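Local coordinates for globin II, extracellular (Lumbricus terrestris, PDB 1X9F), which probably carries oxygen, as a haem-containing globin subunit of the giant extracellular haemoglobin (erythrocruorin) of the earthworm, at residues I74-L79 with D135-G140. Sequence-based numbering, arbitrary orientation.
Sequences IAISTL and DHIEDG
The carbonyl oxygen of I74, one residue ahead of the A75 that packs on I137, is gripped by two hydroxyls. S77 OG lies 2.9 Å from I74 O and approaches from above the carbonyl plane, about 35° out of it. T78 OG1 reaches I74 O from the opposite face at 3.0 Å, with a C=O...donor angle of 140°. T78 N adds a weak backbone bond to the same oxygen. These bonds gather at the end of helix 59-77, where T78 is the first residue to leave helical geometry.

The contact itself is apolar, and I137 carries most of it. Its CG1 is anti to the carbonyl carbon (chi1 -75°), and the extended branch sends CD1 across to helix 59-77. CG2 is anti to the backbone N, and A75 CB meets both branches, 3.8 Å from I137 CG2. I76 crosses I137 at about a right angle and touches by its flank, I76 CG1 to I137 CD1 at 3.9 Å. L79 also crosses at about a right angle and brings CD2 to 4.0 Å from I137 CD1. The same methyl, L79 CD2, approaches the rim of the H136 ring almost in line with the ring, 4.2 Å from H136 CD2.

In the globin fold this joins the end of the E helix and the turn after it to the H helix. L85 of helix 82-96 packs on A75 and H136, while L79 and H136 both touch C4, whose disulfide to C133 ties the N-terminal region to helix 127-142.

The I137 side chain is about 5 Å from the haem, which E138 touches. Two hydroxyls of the same segment thus satisfy the I74 carbonyl near the helix end, while the two segments meet through apolar contacts, mostly aliphatic, beside the haem pocket.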
loop_
_atom_site.group_PDB
_atom_site.type_symbol
_atom_site.label_atom_id
_atom_site.label_comp_id
_atom_site.label_asym_id
_atom_site.label_seq_id
_atom_site.Cartn_x
_atom_site.Cartn_y
_atom_site.Cartn_z
ATOM N N ILE B 74 -41.564 5.445 -1.777
ATOM C CA ILE B 74 -41.814 6.231 -2.988
ATOM C C ILE B 74 -42.314 7.632 -2.635
ATOM O O ILE B 74 -41.833 8.629 -3.184
ATOM C CB ILE B 74 -42.813 5.526 -3.929
ATOM C CG1 ILE B 74 -42.217 4.209 -4.454
ATOM C CG2 ILE B 74 -43.193 6.459 -5.091
ATOM C CD1 ILE B 74 -43.204 3.311 -5.216
ATOM N N ALA B 75 -43.272 7.685 -1.710
ATOM C CA ALA B 75 -43.878 8.930 -1.267
ATOM C C ALA B 75 -42.841 9.860 -0.646
ATOM O O ALA B 75 -42.709 11.010 -1.065
ATOM C CB ALA B 75 -45.013 8.650 -0.288
ATOM N N ILE B 76 -42.091 9.360 0.336
ATOM C CA ILE B 76 -41.070 10.179 0.995
ATOM C C ILE B 76 -40.015 10.642 -0.010
ATOM O O ILE B 76 -39.610 11.808 -0.005
ATOM C CB ILE B 76 -40.419 9.413 2.170
ATOM C CG1 ILE B 76 -41.423 9.248 3.319
ATOM C CG2 ILE B 76 -39.157 10.136 2.654
ATOM C CD1 ILE B 76 -40.959 8.324 4.435
ATOM N N SER B 77 -39.586 9.736 -0.883
ATOM C CA SER B 77 -38.527 10.056 -1.834
ATOM C C SER B 77 -38.924 11.164 -2.807
ATOM O O SER B 77 -38.051 11.836 -3.359
ATOM C CB SER B 77 -38.061 8.813 -2.601
ATOM O OG SER B 77 -39.011 8.419 -3.576
ATOM N N THR B 78 -40.227 11.351 -3.022
ATOM C CA THR B 78 -40.692 12.389 -3.948
ATOM C C THR B 78 -41.458 13.514 -3.270
ATOM O O THR B 78 -42.254 14.195 -3.921
ATOM C CB THR B 78 -41.549 11.806 -5.096
ATOM O OG1 THR B 78 -42.714 11.169 -4.553
ATOM C CG2 THR B 78 -40.817 10.690 -5.823
ATOM N N LEU B 79 -41.226 13.721 -1.976
ATOM C CA LEU B 79 -41.806 14.878 -1.298
ATOM C C LEU B 79 -41.391 16.167 -1.995
ATOM O O LEU B 79 -42.128 17.155 -1.983
ATOM C CB LEU B 79 -41.398 14.929 0.173
ATOM C CG LEU B 79 -42.140 13.971 1.103
ATOM C CD1 LEU B 79 -41.455 13.914 2.454
ATOM C CD2 LEU B 79 -43.607 14.350 1.258
ATOM N N ASP B 135 -48.451 13.016 7.566
ATOM C CA ASP B 135 -49.803 13.543 7.382
ATOM C C ASP B 135 -50.076 13.860 5.936
ATOM O O ASP B 135 -51.081 13.416 5.373
ATOM C CB ASP B 135 -50.006 14.819 8.197
ATOM C CG ASP B 135 -50.837 14.587 9.435
ATOM O OD1 ASP B 135 -51.027 13.414 9.828
ATOM O OD2 ASP B 135 -51.347 15.524 10.084
ATOM N N HIS B 136 -49.174 14.640 5.347
ATOM C CA HIS B 136 -49.290 15.025 3.955
ATOM C C HIS B 136 -49.429 13.808 3.055
ATOM O O HIS B 136 -50.188 13.830 2.087
ATOM C CB HIS B 136 -48.084 15.845 3.507
ATOM C CG HIS B 136 -48.195 16.319 2.097
ATOM N ND1 HIS B 136 -49.308 16.988 1.636
ATOM C CD2 HIS B 136 -47.358 16.206 1.040
ATOM C CE1 HIS B 136 -49.151 17.271 0.356
ATOM N NE2 HIS B 136 -47.973 16.814 -0.028
ATOM N N ILE B 137 -48.691 12.752 3.377
ATOM C CA ILE B 137 -48.702 11.549 2.557
ATOM C C ILE B 137 -50.019 10.795 2.734
ATOM O O ILE B 137 -50.625 10.346 1.756
ATOM C CB ILE B 137 -47.457 10.674 2.863
ATOM C CG1 ILE B 137 -46.210 11.304 2.228
ATOM C CG2 ILE B 137 -47.649 9.244 2.356
ATOM C CD1 ILE B 137 -44.892 10.860 2.844
ATOM N N GLU B 138 -50.466 10.690 3.983
ATOM C CA GLU B 138 -51.718 10.012 4.293
ATOM C C GLU B 138 -52.957 10.742 3.756
ATOM O O GLU B 138 -53.926 10.089 3.365
ATOM C CB GLU B 138 -51.827 9.731 5.797
ATOM C CG GLU B 138 -50.848 8.671 6.290
ATOM C CD GLU B 138 -50.964 8.383 7.777
ATOM O OE1 GLU B 138 -50.814 7.201 8.160
ATOM O OE2 GLU B 138 -51.200 9.328 8.563
ATOM N N ASP B 139 -52.926 12.074 3.715
ATOM C CA ASP B 139 -54.029 12.834 3.113
ATOM C C ASP B 139 -54.298 12.388 1.679
ATOM O O ASP B 139 -55.447 12.372 1.240
ATOM C CB ASP B 139 -53.757 14.345 3.131
ATOM C CG ASP B 139 -53.965 14.964 4.504
ATOM O OD1 ASP B 139 -54.675 14.368 5.346
ATOM O OD2 ASP B 139 -53.458 16.059 4.828
ATOM N N GLY B 140 -53.235 12.039 0.958
ATOM C CA GLY B 140 -53.351 11.584 -0.422
ATOM C C GLY B 140 -53.817 10.145 -0.575
ATOM O O GLY B 140 -54.289 9.762 -1.645
#